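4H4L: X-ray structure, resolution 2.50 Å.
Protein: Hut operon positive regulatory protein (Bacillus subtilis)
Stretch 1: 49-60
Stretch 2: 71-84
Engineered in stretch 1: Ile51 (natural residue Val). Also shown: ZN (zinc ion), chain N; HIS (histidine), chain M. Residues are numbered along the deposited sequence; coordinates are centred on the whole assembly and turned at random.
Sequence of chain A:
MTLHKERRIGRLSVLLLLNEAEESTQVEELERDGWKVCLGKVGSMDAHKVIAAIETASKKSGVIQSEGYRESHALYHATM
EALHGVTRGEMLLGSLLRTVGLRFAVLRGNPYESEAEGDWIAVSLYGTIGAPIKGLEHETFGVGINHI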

# COMPACT_ATOMS: atom_id res chain seq x y z
N LYS A 49 19.09 3.75 -6.20
CA LYS A 49 20.50 3.42 -6.05
C LYS A 49 20.67 2.03 -5.51
O LYS A 49 21.62 1.33 -5.90
CB LYS A 49 21.23 4.38 -5.13
CG LYS A 49 22.25 5.22 -5.85
CD LYS A 49 21.93 6.70 -5.67
CE LYS A 49 22.39 7.50 -6.90
NZ LYS A 49 22.01 8.94 -6.82
N VAL A 50 19.78 1.63 -4.60
CA VAL A 50 19.87 0.28 -4.02
C VAL A 50 19.59 -0.79 -5.09
O VAL A 50 20.31 -1.78 -5.23
CB VAL A 50 18.99 0.16 -2.73
CG1 VAL A 50 18.77 -1.29 -2.31
CG2 VAL A 50 19.63 0.96 -1.59
N ILE A 51 18.56 -0.57 -5.89
CA ILE A 51 18.22 -1.47 -6.99
C ILE A 51 19.38 -1.56 -8.01
O ILE A 51 19.73 -2.65 -8.46
CB ILE A 51 16.88 -1.00 -7.65
CG1 ILE A 51 15.75 -1.03 -6.62
CG2 ILE A 51 16.55 -1.80 -8.90
CD1 ILE A 51 14.51 -0.29 -7.05
N ALA A 52 19.97 -0.40 -8.31
CA ALA A 52 21.00 -0.22 -9.35
C ALA A 52 22.31 -0.91 -9.00
O ALA A 52 22.79 -1.75 -9.77
CB ALA A 52 21.24 1.27 -9.58
N ALA A 53 22.86 -0.57 -7.83
CA ALA A 53 24.00 -1.29 -7.24
C ALA A 53 23.83 -2.81 -7.38
O ALA A 53 24.72 -3.50 -7.89
CB ALA A 53 24.19 -0.91 -5.77
N ILE A 54 22.68 -3.32 -6.95
CA ILE A 54 22.43 -4.75 -6.97
C ILE A 54 22.32 -5.30 -8.39
O ILE A 54 22.73 -6.41 -8.62
CB ILE A 54 21.18 -5.16 -6.17
CG1 ILE A 54 21.39 -4.90 -4.67
CG2 ILE A 54 20.87 -6.63 -6.40
CD1 ILE A 54 20.11 -5.03 -3.86
N GLU A 55 21.76 -4.53 -9.33
CA GLU A 55 21.64 -5.00 -10.70
C GLU A 55 23.04 -5.12 -11.26
O GLU A 55 23.43 -6.17 -11.81
CB GLU A 55 20.83 -4.03 -11.54
CG GLU A 55 20.42 -4.53 -12.92
CD GLU A 55 19.80 -3.44 -13.80
OE1 GLU A 55 19.65 -2.28 -13.36
OE2 GLU A 55 19.46 -3.73 -14.96
N THR A 56 23.82 -4.05 -11.08
CA THR A 56 25.20 -4.01 -11.53
C THR A 56 26.07 -5.12 -10.89
O THR A 56 26.74 -5.84 -11.62
CB THR A 56 25.82 -2.60 -11.39
OG1 THR A 56 25.01 -1.65 -12.09
CG2 THR A 56 27.23 -2.56 -12.01
N ALA A 57 26.03 -5.29 -9.57
CA ALA A 57 26.84 -6.34 -8.95
C ALA A 57 26.48 -7.75 -9.41
O ALA A 57 27.37 -8.58 -9.54
CB ALA A 57 26.80 -6.25 -7.43
N SER A 58 25.20 -8.02 -9.65
CA SER A 58 24.77 -9.33 -10.14
C SER A 58 25.14 -9.54 -11.62
O SER A 58 25.25 -10.68 -12.10
CB SER A 58 23.26 -9.51 -9.98
OG SER A 58 22.77 -8.95 -8.78
N LYS A 59 25.28 -8.44 -12.34
CA LYS A 59 25.70 -8.50 -13.74
C LYS A 59 27.22 -8.61 -13.90
O LYS A 59 27.70 -9.39 -14.72
CB LYS A 59 25.18 -7.29 -14.51
CG LYS A 59 23.76 -7.42 -15.03
CD LYS A 59 23.17 -6.01 -15.13
CE LYS A 59 22.36 -5.79 -16.40
NZ LYS A 59 21.01 -6.42 -16.32
N LYS A 60 27.98 -7.81 -13.14
CA LYS A 60 29.45 -7.84 -13.18
C LYS A 60 29.96 -9.23 -12.84
O LYS A 60 30.77 -9.79 -13.57
CB LYS A 60 30.09 -6.78 -12.27
N GLU A 71 16.17 -12.06 -17.40
CA GLU A 71 16.84 -12.27 -16.11
C GLU A 71 16.80 -11.01 -15.27
O GLU A 71 16.85 -11.07 -14.04
CB GLU A 71 18.29 -12.70 -16.31
CG GLU A 71 18.46 -14.01 -17.06
CD GLU A 71 19.53 -14.89 -16.43
OE1 GLU A 71 20.51 -14.36 -15.88
OE2 GLU A 71 19.41 -16.14 -16.50
N SER A 72 16.73 -9.86 -15.95
CA SER A 72 16.65 -8.59 -15.25
C SER A 72 15.30 -8.41 -14.61
O SER A 72 15.21 -7.94 -13.49
CB SER A 72 16.91 -7.42 -16.19
OG SER A 72 18.27 -7.42 -16.50
N HIS A 73 14.25 -8.78 -15.33
CA HIS A 73 12.89 -8.71 -14.79
C HIS A 73 12.72 -9.53 -13.52
O HIS A 73 12.00 -9.11 -12.61
CB HIS A 73 11.89 -9.14 -15.83
CG HIS A 73 10.48 -8.91 -15.42
ND1 HIS A 73 9.78 -9.80 -14.72
CD2 HIS A 73 9.62 -7.85 -15.67
CE1 HIS A 73 8.54 -9.34 -14.51
NE2 HIS A 73 8.44 -8.14 -15.09
N ALA A 74 13.38 -10.67 -13.43
CA ALA A 74 13.32 -11.48 -12.23
C ALA A 74 14.08 -10.77 -11.14
O ALA A 74 13.63 -10.68 -10.00
CB ALA A 74 13.94 -12.85 -12.50
N LEU A 75 15.24 -10.25 -11.48
CA LEU A 75 16.07 -9.60 -10.49
C LEU A 75 15.46 -8.26 -10.05
O LEU A 75 15.58 -7.86 -8.87
CB LEU A 75 17.49 -9.45 -11.00
CG LEU A 75 18.48 -8.65 -10.15
CD1 LEU A 75 18.67 -9.31 -8.81
CD2 LEU A 75 19.77 -8.53 -10.93
N TYR A 76 14.75 -7.61 -10.97
CA TYR A 76 14.11 -6.37 -10.61
C TYR A 76 13.08 -6.70 -9.56
O TYR A 76 13.12 -6.17 -8.43
CB TYR A 76 13.48 -5.68 -11.79
CG TYR A 76 12.83 -4.39 -11.38
CD1 TYR A 76 13.60 -3.25 -11.04
CD2 TYR A 76 11.42 -4.30 -11.29
CE1 TYR A 76 12.97 -2.07 -10.62
CE2 TYR A 76 10.81 -3.13 -10.90
CZ TYR A 76 11.57 -2.04 -10.56
OH TYR A 76 10.91 -0.91 -10.17
N HIS A 77 12.23 -7.66 -9.88
CA HIS A 77 11.14 -8.00 -9.01
C HIS A 77 11.52 -8.63 -7.72
O HIS A 77 10.86 -8.37 -6.71
CB HIS A 77 10.11 -8.81 -9.75
CG HIS A 77 9.26 -7.97 -10.66
ND1 HIS A 77 8.25 -7.23 -10.22
CD2 HIS A 77 9.33 -7.75 -12.03
CE1 HIS A 77 7.69 -6.56 -11.24
NE2 HIS A 77 8.35 -6.89 -12.35
N ALA A 78 12.59 -9.42 -7.71
CA ALA A 78 12.99 -10.10 -6.47
C ALA A 78 13.48 -9.06 -5.49
O ALA A 78 13.28 -9.17 -4.28
CB ALA A 78 14.05 -11.13 -6.74
N THR A 79 14.06 -8.01 -6.05
CA THR A 79 14.52 -6.88 -5.28
C THR A 79 13.36 -6.11 -4.68
O THR A 79 13.42 -5.81 -3.48
CB THR A 79 15.36 -5.94 -6.15
OG1 THR A 79 16.44 -6.68 -6.71
CG2 THR A 79 15.90 -4.76 -5.30
N MET A 80 12.34 -5.78 -5.49
CA MET A 80 11.14 -5.06 -4.98
C MET A 80 10.68 -5.78 -3.76
O MET A 80 10.46 -5.18 -2.70
CB MET A 80 9.94 -5.10 -5.92
CG MET A 80 10.04 -4.27 -7.18
SD MET A 80 9.41 -2.64 -6.86
CE MET A 80 10.98 -1.87 -6.45
N GLU A 81 10.55 -7.09 -3.92
CA GLU A 81 10.08 -7.90 -2.84
C GLU A 81 10.96 -7.80 -1.60
O GLU A 81 10.44 -7.65 -0.50
CB GLU A 81 9.83 -9.33 -3.30
CG GLU A 81 8.38 -9.51 -3.64
CD GLU A 81 8.09 -10.79 -4.37
OE1 GLU A 81 7.61 -10.72 -5.54
OE2 GLU A 81 8.32 -11.85 -3.75
N ALA A 82 12.27 -7.81 -1.76
CA ALA A 82 13.16 -7.64 -0.61
C ALA A 82 13.05 -6.27 0.03
O ALA A 82 13.14 -6.15 1.23
CB ALA A 82 14.62 -7.97 -0.97
N LEU A 83 12.89 -5.24 -0.78
CA LEU A 83 12.73 -3.86 -0.25
C LEU A 83 11.41 -3.70 0.55
O LEU A 83 11.30 -2.78 1.38
CB LEU A 83 12.79 -2.84 -1.38
CG LEU A 83 14.07 -2.44 -2.12
CD1 LEU A 83 13.73 -1.78 -3.45
CD2 LEU A 83 14.83 -1.47 -1.24
N HIS A 84 10.41 -4.56 0.29
CA HIS A 84 9.19 -4.51 1.11
C HIS A 84 9.51 -4.79 2.55
O HIS A 84 8.93 -4.17 3.43
CB HIS A 84 8.09 -5.43 0.62
CG HIS A 84 7.12 -4.78 -0.33
ND1 HIS A 84 7.17 -4.98 -1.68
CD2 HIS A 84 6.05 -3.90 -0.10
CE1 HIS A 84 6.18 -4.27 -2.29
NE2 HIS A 84 5.48 -3.62 -1.32
ZN ZN N . 7.48 -6.41 -14.26
N HIS M . 12.98 -0.98 -13.74
CA HIS M . 12.03 -2.11 -13.84
C HIS M . 12.60 -3.11 -14.75
O HIS M . 13.71 -3.51 -14.47
CB HIS M . 10.65 -1.68 -14.34
CG HIS M . 9.59 -2.75 -14.18
ND1 HIS M . 8.35 -2.51 -13.65
CD2 HIS M . 9.64 -4.11 -14.44
CE1 HIS M . 7.66 -3.64 -13.62
NE2 HIS M . 8.46 -4.61 -14.10
OXT HIS M . 11.97 -3.51 -15.74

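Both stretches are α-helical, and each is held by its own i to i+4 backbone hydrogen bonds, such as Glu55 N to Ile51 O (2.9 Å) and Tyr76 N to Ser72 O (2.6 Å). The helices run in roughly opposing directions, their axes inclined at 137° and 10.5 Å apart at closest approach. Ile51 therefore lies opposite Thr79 (CA to CA 6.8 Å) and Glu55 opposite Leu75 (CA to CA 7.2 Å): one turn forward on the first helix matches one turn back on the second. No hydrogen bond crosses between them, so the contact, which buries 458 Å² in all, rests mainly on side-chain packing.

Ile51, an engineered substitution for the natural valine, makes the broadest contact. Its CA-to-CB bond points sideways, but the side chain reaches across as a knob into the hole formed by Tyr76, Thr79, Met80 and Leu83. Its CG2 lies 3.9 Å from Tyr76 CD1, its CG1 is 3.8 Å from Leu83 CD1, and its CD1 is 3.9 Å from Met80 CE. Val50 extends this apolar patch, its CG1 being 4.1 Å from Leu83 CD2. Toward the other end, Leu75 points at the first helix. Leu75 CD1 lies 4.2 Å from Ile54 CG2 and Leu75 CD2 4.0 Å from Glu55 CA; Ser58 OG is near both methyls, closer to Leu75 CD2 at 3.7 Å. Branched aliphatic side chains suit such places because they fill space without bringing polar groups that need partners.

Two of the hydroxyls in the contact, those of Ser58 and Thr79, bond back to their own helices. Ser58 OG donates to Ile54 O (2.5 Å), and Thr79 OG1 donates to Leu75 O (2.6 Å). Each of these two hydroxyls is thus satisfied one turn back. Thr79 CG2 meets Ile51 CG1 at 4.0 Å.

Charge gathers at one end of the contact. Lys59 NZ forms a salt bridge with Glu55 OE2 (3.4 Å), in which the hydrogen bond is weak; the i to i+4 spacing brings the opposite charges together on one face of the helix. The same Lys59 NZ comes within 2.9 Å of Ser72 OG, but the angle is too poor for a hydrogen bond.

The second helix also carries a metal site. His73 NE2 and His77 NE2, one turn apart, each bind zinc at 2.1 Å, as imidazole nitrogens do well; NE2 of the bound histidine supplies a third bond to the zinc at 2.0 Å, and a fourth donor comes from elsewhere in the structure. That ligand's N lies over one face of the Tyr76 ring, 3.3 Å from Tyr76 CE1, so Tyr76 touches both ligand and Ile51.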